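Local coordinates for cyanate lyase C-terminal domain-containing protein (Tetranychus urticae, PDB 5UK3) that probably catalyses the reaction of cyanate with bicarbonate to give ammonia and carbon dioxide, working as a ring-like cyanase assembly of ten subunits, at residues Lys46-Ser51 against Gly55-Asp60; Gln90-Ile93 against Leu97-Arg100; Thr135-Glu138 against Val142-Arg145. All blocks are in the same frame, centred on the assembly; numbering follows the deposited sequence.

Contact 1: residues Lys46-Ser51 against Gly55-Asp60; sequences KVWLTS and GQNCCD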
ATOM      1  N   LYS I  46      24.206 -27.250   2.081  1.00 56.47           N
ATOM      2  CA  LYS I  46      24.863 -25.943   2.034  1.00 53.51           C
ATOM      3  C   LYS I  46      23.928 -24.758   2.306  1.00 52.35           C
ATOM      4  O   LYS I  46      24.275 -23.885   3.094  1.00 50.91           O
ATOM      5  CB  LYS I  46      25.548 -25.759   0.675  1.00 54.09           C
ATOM      6  CG  LYS I  46      26.554 -24.628   0.647  1.00 53.98           C
ATOM      7  CD  LYS I  46      26.538 -23.901  -0.661  1.00 56.17           C
ATOM      8  CE  LYS I  46      26.974 -24.761  -1.812  1.00 60.46           C
ATOM      9  NZ  LYS I  46      26.820 -23.979  -3.057  1.00 63.60           N
ATOM     10  N   VAL I  47      22.783 -24.723   1.623  1.00 52.82           N
ATOM     11  CA  VAL I  47      21.876 -23.594   1.694  1.00 52.72           C
ATOM     12  C   VAL I  47      21.239 -23.563   3.059  1.00 54.92           C
ATOM     13  O   VAL I  47      21.059 -22.477   3.633  1.00 54.47           O
ATOM     14  CB  VAL I  47      20.786 -23.649   0.623  1.00 54.82           C
ATOM     15  CG1 VAL I  47      19.710 -22.617   0.835  1.00 54.97           C
ATOM     16  CG2 VAL I  47      21.389 -23.432  -0.760  1.00 58.02           C
ATOM     17  N   TRP I  48      20.888 -24.731   3.602  1.00 56.26           N
ATOM     18  CA  TRP I  48      20.250 -24.774   4.935  1.00 55.56           C
ATOM     19  C   TRP I  48      21.225 -24.230   5.983  1.00 57.37           C
ATOM     20  O   TRP I  48      20.833 -23.403   6.826  1.00 58.70           O
ATOM     21  CB  TRP I  48      19.859 -26.185   5.299  1.00 55.47           C
ATOM     22  CG  TRP I  48      19.413 -26.362   6.669  1.00 56.27           C
ATOM     23  CD1 TRP I  48      18.177 -26.148   7.128  1.00 59.81           C
ATOM     24  CD2 TRP I  48      20.178 -26.833   7.781  1.00 56.38           C
ATOM     25  NE1 TRP I  48      18.103 -26.431   8.469  1.00 60.21           N
ATOM     26  CE2 TRP I  48      19.318 -26.876   8.890  1.00 59.00           C
ATOM     27  CE3 TRP I  48      21.492 -27.232   7.941  1.00 55.76           C
ATOM     28  CZ2 TRP I  48      19.731 -27.274  10.151  1.00 60.15           C
ATOM     29  CZ3 TRP I  48      21.912 -27.638   9.170  1.00 57.10           C
ATOM     30  CH2 TRP I  48      21.040 -27.639  10.279  1.00 59.38           C
ATOM     31  N   LEU I  49      22.469 -24.712   5.946  1.00 54.65           N
ATOM     32  CA  LEU I  49      23.476 -24.298   6.904  1.00 52.79           C
ATOM     33  C   LEU I  49      23.650 -22.793   6.806  1.00 53.17           C
ATOM     34  O   LEU I  49      23.691 -22.094   7.832  1.00 56.86           O
ATOM     35  CB  LEU I  49      24.789 -24.995   6.622  1.00 52.19           C
ATOM     36  CG  LEU I  49      25.997 -24.572   7.437  1.00 53.10           C
ATOM     37  CD1 LEU I  49      25.796 -24.962   8.905  1.00 53.44           C
ATOM     38  CD2 LEU I  49      27.307 -25.156   6.873  1.00 51.88           C
ATOM     39  N   THR I  50      23.743 -22.290   5.585  1.00 50.75           N
ATOM     40  CA  THR I  50      23.880 -20.873   5.387  1.00 49.22           C
ATOM     41  C   THR I  50      22.721 -20.164   6.121  1.00 49.24           C
ATOM     42  O   THR I  50      22.951 -19.177   6.797  1.00 47.19           O
ATOM     43  CB  THR I  50      23.945 -20.530   3.892  1.00 48.98           C
ATOM     44  OG1 THR I  50      25.036 -21.249   3.283  1.00 50.93           O
ATOM     45  CG2 THR I  50      24.166 -19.054   3.668  1.00 48.61           C
ATOM     46  N   SER I  51      21.499 -20.665   5.963  1.00 49.34           N
ATOM     47  CA  SER I  51      20.357 -20.033   6.566  1.00 50.58           C
ATOM     48  C   SER I  51      20.391 -20.091   8.100  1.00 51.84           C
ATOM     49  O   SER I  51      19.860 -19.196   8.753  1.00 50.46           O
ATOM     50  CB  SER I  51      19.055 -20.618   6.061  1.00 51.72           C
ATOM     51  OG  SER I  51      18.784 -21.861   6.674  1.00 52.13           O
ATOM     52  N   GLY I  55      20.377 -16.837  10.652  1.00 59.53           N
ATOM     53  CA  GLY I  55      19.294 -16.748  11.590  1.00 59.81           C
ATOM     54  C   GLY I  55      17.899 -16.877  11.030  1.00 63.45           C
ATOM     55  O   GLY I  55      16.947 -16.295  11.577  1.00 70.70           O
ATOM     56  N   GLN I  56      17.761 -17.553   9.891  1.00 63.74           N
ATOM     57  CA  GLN I  56      16.451 -17.869   9.311  1.00 62.47           C
ATOM     58  C   GLN I  56      16.096 -19.332   9.504  1.00 61.12           C
ATOM     59  O   GLN I  56      15.096 -19.792   9.005  1.00 61.31           O
ATOM     60  CB  GLN I  56      16.478 -17.552   7.842  1.00 63.82           C
ATOM     61  CG  GLN I  56      16.545 -16.068   7.566  1.00 65.95           C
ATOM     62  CD  GLN I  56      15.301 -15.344   8.042  1.00 69.12           C
ATOM     63  OE1 GLN I  56      14.164 -15.753   7.755  1.00 74.96           O
ATOM     64  NE2 GLN I  56      15.501 -14.250   8.718  1.00 72.76           N
ATOM     65  N   ASN I  57      16.926 -20.047  10.246  1.00 61.87           N
ATOM     66  CA  ASN I  57      16.712 -21.450  10.559  1.00 62.50           C
ATOM     67  C   ASN I  57      17.555 -21.808  11.795  1.00 61.00           C
ATOM     68  O   ASN I  57      18.420 -21.024  12.185  1.00 62.64           O
ATOM     69  CB  ASN I  57      17.117 -22.317   9.381  1.00 64.11           C
ATOM     70  CG  ASN I  57      15.923 -22.880   8.616  1.00 68.22           C
ATOM     71  OD1 ASN I  57      14.898 -23.208   9.207  1.00 72.23           O
ATOM     72  ND2 ASN I  57      16.043 -22.954   7.294  1.00 67.32           N
ATOM     73  N   CYS I  58      17.306 -22.952  12.410  1.00 60.12           N
ATOM     74  CA  CYS I  58      18.050 -23.342  13.599  1.00 62.35           C
ATOM     75  C   CYS I  58      18.487 -24.793  13.513  1.00 64.42           C
ATOM     76  O   CYS I  58      17.990 -25.529  12.671  1.00 66.84           O
ATOM     77  CB  CYS I  58      17.189 -23.107  14.843  1.00 63.71           C
ATOM     78  SG  CYS I  58      15.744 -24.173  14.940  1.00 68.08           S
ATOM     79  N   CYS I  59      19.422 -25.199  14.377  1.00 66.27           N
ATOM     80  CA  CYS I  59      19.909 -26.589  14.440  1.00 67.29           C
ATOM     81  C   CYS I  59      19.837 -27.114  15.850  1.00 65.68           C
ATOM     82  O   CYS I  59      19.521 -26.370  16.749  1.00 66.47           O
ATOM     83  CB  CYS I  59      21.345 -26.665  13.910  1.00 66.90           C
ATOM     84  SG  CYS I  59      22.484 -25.593  14.779  1.00 68.34           S
ATOM     85  N   ASP I  60      20.113 -28.403  16.020  1.00 67.78           N
ATOM     86  CA  ASP I  60      20.266 -29.011  17.353  1.00 72.06           C
ATOM     87  C   ASP I  60      21.614 -28.601  17.992  1.00 72.78           C
ATOM     88  O   ASP I  60      22.501 -28.062  17.320  1.00 69.10           O
ATOM     89  CB  ASP I  60      20.069 -30.535  17.325  1.00 76.61           C
ATOM     90  CG  ASP I  60      21.082 -31.279  16.435  1.00 82.53           C
ATOM     91  OD1 ASP I  60      22.235 -30.836  16.254  1.00 83.15           O
ATOM     92  OD2 ASP I  60      20.699 -32.337  15.858  1.00 92.48           O
TER
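Ser-51 and Asn-57 meet where helix 46-53 of the helix-turn-helix-type N-terminal domain ends in a Schellman motif and the chain doubles back over the helix's last turns. Gly-55, with positive phi, makes the reversal, and Gln-56 N closes it on Ser-51 O at 2.9 Å.

Beyond the turn, the side chain of Asn-57 points back at the helix. Its ND2 donates to Ser-51 OG over 3.0 Å, a fairly straight bond of 158° that lies in the amide plane. Ser-51 OG sits between its own backbone N and carbonyl carbon (chi1 78°), a torsion that also lets it donate to Trp-48 O, 2.6 Å away. This hydroxyl is therefore gripped twice, passing a polar relay from Asn-57 to the helix backbone. The amide has further holds: ND2 also bonds Tyr-108 OH of a second subunit, and OD1 makes a weak bond with Arg-87.

Trp-48 is the other helix residue that the loop meets. Its side chain crosses that of Asn-57 at about a right angle, with the indole and amide planes 41° apart, and CD1 of Trp-48 is 3.8 Å from Asn-57 ND2. With CG turned away from the backbone N, the indole extends along the returning loop, its six-membered ring reaching the two cysteines. Cys-59 also packs on Ala-64 and Ile-67, so it sits between the indole and helix 61-70, and Asp-60, the N-cap of that helix, accepts from Leu-63 N with its OD1. Against the far end of the indole, Trp-48 CZ2 comes within 3.5 Å of Cys-58 O, while Trp-48 CH2 rests 3.8 Å from Cys-59 CB.

Contact 2: residues Gln90-Ile93 against Leu97-Arg100; sequences QNII and LIYR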
ATOM      1  N   GLN I  90      13.083  -9.975   6.905  1.00117.00           N
ATOM      2  CA  GLN I  90      14.189  -9.088   6.547  1.00113.77           C
ATOM      3  C   GLN I  90      13.729  -8.454   5.234  1.00114.75           C
ATOM      4  O   GLN I  90      13.383  -9.158   4.297  1.00116.53           O
ATOM      5  CB  GLN I  90      15.547  -9.855   6.440  1.00108.36           C
ATOM      6  CG  GLN I  90      15.481 -11.323   5.970  1.00104.80           C
ATOM      7  CD  GLN I  90      16.833 -12.092   5.864  1.00 98.12           C
ATOM      8  OE1 GLN I  90      17.727 -11.867   6.670  1.00100.22           O
ATOM      9  NE2 GLN I  90      17.029 -12.857   4.805  1.00 94.69           N
ATOM     10  N   ASN I  91      13.688  -7.135   5.182  1.00117.50           N
ATOM     11  CA  ASN I  91      13.134  -6.424   4.036  1.00126.28           C
ATOM     12  C   ASN I  91      14.180  -6.260   2.916  1.00127.96           C
ATOM     13  O   ASN I  91      14.837  -5.229   2.772  1.00127.32           O
ATOM     14  CB  ASN I  91      12.583  -5.072   4.525  1.00131.85           C
ATOM     15  CG  ASN I  91      11.767  -4.329   3.499  1.00135.60           C
ATOM     16  OD1 ASN I  91      11.990  -3.119   3.243  1.00138.81           O
ATOM     17  ND2 ASN I  91      10.790  -5.010   2.945  1.00136.20           N
ATOM     18  N   ILE I  92      14.289  -7.307   2.112  1.00129.75           N
ATOM     19  CA  ILE I  92      15.336  -7.463   1.116  1.00128.84           C
ATOM     20  C   ILE I  92      14.733  -7.449  -0.296  1.00124.86           C
ATOM     21  O   ILE I  92      15.414  -7.758  -1.259  1.00124.02           O
ATOM     22  CB  ILE I  92      16.122  -8.766   1.496  1.00133.97           C
ATOM     23  CG1 ILE I  92      16.752  -8.604   2.896  1.00139.58           C
ATOM     24  CG2 ILE I  92      17.247  -9.129   0.545  1.00133.29           C
ATOM     25  CD1 ILE I  92      17.579  -7.336   3.114  1.00140.53           C
ATOM     26  N   ILE I  93      13.467  -7.055  -0.413  1.00124.76           N
ATOM     27  CA  ILE I  93      12.705  -7.162  -1.674  1.00132.23           C
ATOM     28  C   ILE I  93      13.357  -6.338  -2.776  1.00129.52           C
ATOM     29  O   ILE I  93      13.380  -6.741  -3.922  1.00123.39           O
ATOM     30  CB  ILE I  93      11.230  -6.694  -1.503  1.00142.39           C
ATOM     31  CG1 ILE I  93      10.473  -7.581  -0.485  1.00145.27           C
ATOM     32  CG2 ILE I  93      10.471  -6.726  -2.834  1.00143.83           C
ATOM     33  CD1 ILE I  93       9.323  -6.882   0.224  1.00147.67           C
ATOM     34  N   LEU I  97      19.256  -8.800  -6.880  1.00 59.61           N
ATOM     35  CA  LEU I  97      19.417 -10.215  -6.977  1.00 57.74           C
ATOM     36  C   LEU I  97      18.172 -10.904  -6.533  1.00 57.32           C
ATOM     37  O   LEU I  97      17.746 -11.863  -7.147  1.00 61.38           O
ATOM     38  CB  LEU I  97      20.592 -10.682  -6.149  1.00 58.25           C
ATOM     39  CG  LEU I  97      20.996 -12.134  -6.293  1.00 59.09           C
ATOM     40  CD1 LEU I  97      22.505 -12.253  -6.096  1.00 60.73           C
ATOM     41  CD2 LEU I  97      20.264 -13.062  -5.311  1.00 58.11           C
ATOM     42  N   ILE I  98      17.589 -10.455  -5.464  1.00 57.99           N
ATOM     43  CA  ILE I  98      16.405 -11.118  -4.941  1.00 59.28           C
ATOM     44  C   ILE I  98      15.192 -10.796  -5.792  1.00 56.37           C
ATOM     45  O   ILE I  98      14.365 -11.667  -6.038  1.00 53.80           O
ATOM     46  CB  ILE I  98      16.136 -10.740  -3.433  1.00 63.88           C
ATOM     47  CG1 ILE I  98      17.356 -11.038  -2.527  1.00 68.25           C
ATOM     48  CG2 ILE I  98      14.840 -11.386  -2.990  1.00 63.57           C
ATOM     49  CD1 ILE I  98      17.563 -12.502  -2.240  1.00 70.51           C
ATOM     50  N   TYR I  99      15.056  -9.542  -6.200  1.00 57.92           N
ATOM     51  CA  TYR I  99      13.916  -9.136  -7.046  1.00 61.51           C
ATOM     52  C   TYR I  99      13.793 -10.041  -8.257  1.00 61.17           C
ATOM     53  O   TYR I  99      12.706 -10.450  -8.608  1.00 61.69           O
ATOM     54  CB  TYR I  99      14.008  -7.705  -7.556  1.00 64.62           C
ATOM     55  CG  TYR I  99      12.826  -7.379  -8.411  1.00 68.92           C
ATOM     56  CD1 TYR I  99      11.620  -7.061  -7.855  1.00 73.89           C
ATOM     57  CD2 TYR I  99      12.905  -7.457  -9.784  1.00 72.37           C
ATOM     58  CE1 TYR I  99      10.523  -6.779  -8.663  1.00 78.46           C
ATOM     59  CE2 TYR I  99      11.828  -7.189 -10.597  1.00 75.93           C
ATOM     60  CZ  TYR I  99      10.629  -6.856 -10.037  1.00 79.10           C
ATOM     61  OH  TYR I  99       9.567  -6.553 -10.882  1.00 85.14           O
ATOM     62  N   ARG I 100      14.925 -10.435  -8.829  1.00 59.72           N
ATOM     63  CA  ARG I 100      14.911 -11.291 -10.002  1.00 59.41           C
ATOM     64  C   ARG I 100      14.184 -12.592  -9.731  1.00 59.13           C
ATOM     65  O   ARG I 100      13.359 -13.010 -10.526  1.00 63.43           O
ATOM     66  CB  ARG I 100      16.337 -11.612 -10.420  1.00 57.60           C
ATOM     67  CG  ARG I 100      16.859 -10.788 -11.573  1.00 57.90           C
ATOM     68  CD  ARG I 100      16.646  -9.313 -11.341  1.00 58.42           C
ATOM     69  NE  ARG I 100      17.490  -8.522 -12.217  1.00 58.82           N
ATOM     70  CZ  ARG I 100      17.618  -7.209 -12.131  1.00 61.10           C
ATOM     71  NH1 ARG I 100      18.407  -6.561 -12.964  1.00 61.93           N
ATOM     72  NH2 ARG I 100      16.953  -6.545 -11.208  1.00 64.89           N
TER
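Ile-92 and Ile-98 join the linker that leaves the N-terminal helical domain to the first turn of helix 96-120, the long helix of the cyanase C-terminal domain. The contact is small, an aliphatic touch flanked by two backbone carbonyls. Ile-92 offers its CG2 branch, which lies anti to the backbone N, and this methyl touches CG1 of Ile-98 at 3.6 Å, the two side chains meeting at a slant. Ile-98 has its CB directed at the linker, where that atom also lies 3.8 Å from Ile-92 O; CG1 meets the methyl, while CB and both branches lie round the carbonyl oxygen.

One residue on, the linker contributes backbone alone. Ile-93 O approaches Tyr-99 at the ring edge, near the ring plane, with Tyr-99 CB the closest atom at 3.8 Å. Ile-93 itself turns its side chain away from the helix and is exposed.

Further subunits also touch these residues: Ile-98 packs on Gly-109 of a second subunit, Tyr-99 stacks on Tyr-99 of a fourth, and Ile-92 meets Leu-86 of a fifth. A linker folded onto the start of a helix contacted by several chains is in keeping with the cyanase decamer, built from dimers with intertwined C-terminal domains.

Contact 3: residues Thr135-Glu138 against Val142-Arg145; sequences TKNE and VILR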
ATOM      1  N   THR I 135      24.494 -23.895  -7.349  1.00 69.39           N
ATOM      2  CA  THR I 135      25.681 -24.491  -7.986  1.00 74.80           C
ATOM      3  C   THR I 135      26.122 -23.648  -9.160  1.00 75.54           C
ATOM      4  O   THR I 135      25.286 -23.165  -9.923  1.00 76.31           O
ATOM      5  CB  THR I 135      25.378 -25.908  -8.557  1.00 78.71           C
ATOM      6  OG1 THR I 135      24.724 -26.710  -7.569  1.00 81.06           O
ATOM      7  CG2 THR I 135      26.640 -26.622  -8.985  1.00 82.03           C
ATOM      8  N   LYS I 136      27.429 -23.504  -9.321  1.00 79.54           N
ATOM      9  CA  LYS I 136      28.023 -22.983 -10.555  1.00 83.49           C
ATOM     10  C   LYS I 136      28.348 -24.185 -11.393  1.00 88.98           C
ATOM     11  O   LYS I 136      29.074 -25.060 -10.939  1.00 97.79           O
ATOM     12  CB  LYS I 136      29.294 -22.226 -10.210  1.00 84.40           C
ATOM     13  CG  LYS I 136      29.999 -21.584 -11.372  1.00 85.06           C
ATOM     14  CD  LYS I 136      31.139 -20.730 -10.832  1.00 86.00           C
ATOM     15  CE  LYS I 136      31.795 -19.931 -11.939  1.00 88.29           C
ATOM     16  NZ  LYS I 136      32.873 -19.082 -11.382  1.00 88.30           N
ATOM     17  N   ASN I 137      27.767 -24.269 -12.574  1.00 91.94           N
ATOM     18  CA  ASN I 137      28.014 -25.395 -13.446  1.00101.55           C
ATOM     19  C   ASN I 137      28.969 -24.958 -14.525  1.00113.24           C
ATOM     20  O   ASN I 137      29.361 -23.798 -14.573  1.00114.90           O
ATOM     21  CB  ASN I 137      26.715 -25.943 -14.040  1.00 99.44           C
ATOM     22  CG  ASN I 137      26.207 -25.128 -15.211  1.00 97.79           C
ATOM     23  OD1 ASN I 137      26.619 -23.992 -15.423  1.00 98.82           O
ATOM     24  ND2 ASN I 137      25.295 -25.709 -15.974  1.00 98.24           N
ATOM     25  N   GLU I 138      29.329 -25.874 -15.415  1.00126.21           N
ATOM     26  CA  GLU I 138      30.220 -25.534 -16.510  1.00127.90           C
ATOM     27  C   GLU I 138      29.472 -24.458 -17.274  1.00129.54           C
ATOM     28  O   GLU I 138      28.248 -24.494 -17.319  1.00130.08           O
ATOM     29  CB  GLU I 138      30.456 -26.747 -17.399  1.00129.21           C
ATOM     30  N   VAL I 142      24.193 -20.036 -13.077  1.00 64.11           N
ATOM     31  CA  VAL I 142      23.710 -20.260 -11.743  1.00 60.19           C
ATOM     32  C   VAL I 142      22.648 -21.317 -11.832  1.00 58.24           C
ATOM     33  O   VAL I 142      21.693 -21.167 -12.575  1.00 58.83           O
ATOM     34  CB  VAL I 142      23.058 -19.016 -11.148  1.00 58.93           C
ATOM     35  CG1 VAL I 142      22.721 -19.242  -9.689  1.00 58.23           C
ATOM     36  CG2 VAL I 142      23.984 -17.826 -11.266  1.00 59.82           C
ATOM     37  N   ILE I 143      22.818 -22.399 -11.113  1.00 57.33           N
ATOM     38  CA  ILE I 143      21.879 -23.487 -11.178  1.00 58.86           C
ATOM     39  C   ILE I 143      21.299 -23.738  -9.834  1.00 58.57           C
ATOM     40  O   ILE I 143      21.986 -24.152  -8.916  1.00 60.30           O
ATOM     41  CB  ILE I 143      22.553 -24.730 -11.756  1.00 61.63           C
ATOM     42  CG1 ILE I 143      22.780 -24.407 -13.229  1.00 64.20           C
ATOM     43  CG2 ILE I 143      21.688 -25.968 -11.572  1.00 61.65           C
ATOM     44  CD1 ILE I 143      23.508 -25.413 -14.017  1.00 69.73           C
ATOM     45  N   LEU I 144      20.021 -23.492  -9.749  1.00 58.75           N
ATOM     46  CA  LEU I 144      19.312 -23.457  -8.507  1.00 59.28           C
ATOM     47  C   LEU I 144      18.336 -24.606  -8.559  1.00 59.69           C
ATOM     48  O   LEU I 144      17.476 -24.617  -9.417  1.00 62.49           O
ATOM     49  CB  LEU I 144      18.617 -22.096  -8.402  1.00 58.81           C
ATOM     50  CG  LEU I 144      17.708 -21.815  -7.224  1.00 60.36           C
ATOM     51  CD1 LEU I 144      18.573 -21.877  -5.998  1.00 60.29           C
ATOM     52  CD2 LEU I 144      16.979 -20.476  -7.191  1.00 63.83           C
ATOM     53  N   ARG I 145      18.472 -25.575  -7.673  1.00 60.54           N
ATOM     54  CA  ARG I 145      17.589 -26.745  -7.649  1.00 62.30           C
ATOM     55  C   ARG I 145      16.781 -26.751  -6.376  1.00 60.88           C
ATOM     56  O   ARG I 145      17.329 -26.701  -5.311  1.00 59.69           O
ATOM     57  CB  ARG I 145      18.429 -28.007  -7.728  1.00 65.30           C
ATOM     58  CG  ARG I 145      17.672 -29.312  -7.647  1.00 67.40           C
ATOM     59  CD  ARG I 145      18.647 -30.478  -7.822  1.00 71.01           C
ATOM     60  NE  ARG I 145      18.000 -31.771  -8.098  1.00 73.65           N
ATOM     61  CZ  ARG I 145      17.365 -32.524  -7.200  1.00 75.91           C
ATOM     62  NH1 ARG I 145      17.262 -32.153  -5.911  1.00 77.92           N
ATOM     63  NH2 ARG I 145      16.819 -33.668  -7.573  1.00 78.35           N
TER
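Thr-135 and Ile-143 form the antiparallel hydrogen-bonded pair near the tip of the beta hairpin made by strands 123-136 and 141-152. The close part of the contact is here. Ile-143 N donates to Thr-135 O over 2.8 Å, with an N-H...O angle of 155°. The return bond from Thr-135 N to Ile-143 O is weak, 3.0 Å long but bent to 126°. On the sheet face these two residues share, Thr-135 CB and Ile-143 CB stand 4.4 Å apart.

The next pair, Lys-136 and Val-142, is non-hydrogen-bonded, and its side chains project from the opposite face. Val-142 is buried, packing on Val-134 and on Phe-120 of a second subunit, while Lys-136 is exposed and, clear of the partner strand, runs out against the same Phe-120 of the second subunit. Further out, Glu-138 is poorly ordered and modelled only as far as CB. The sheet does not stop at the hairpin: residues Val-142 to Arg-145 continue it as an antiparallel ladder with a strand of that second subunit.

At the turn, Asn-137 lies across the end of Ile-143, modelled too tightly there to judge the fit, and its OD1 accepts a hydrogen bond from Arg-141 N.

Overall arrangement
Contact 1 is the buried one, set within the N-terminal helical domain, whereas contacts 2 and 3 are partly buried: contact 2 ties the linker to helix 96-120, and contact 3 lies in the hairpin that follows this helix in the chain. Their chemistry follows their place. Contact 1 combines a backbone-closed helix end with a polar side-chain relay and an indole, contact 2 relies on aliphatic branches, and contact 3 on strand backbone bonds. Centres are 19 to 20 Å apart, yet contacts 1 and 2 touch through Gln-56 and Gln-90, while contacts 2 and 3 approach no nearer than about 8 Å between nearest atoms. All three reach the second subunit, so each local fold element also faces an interface.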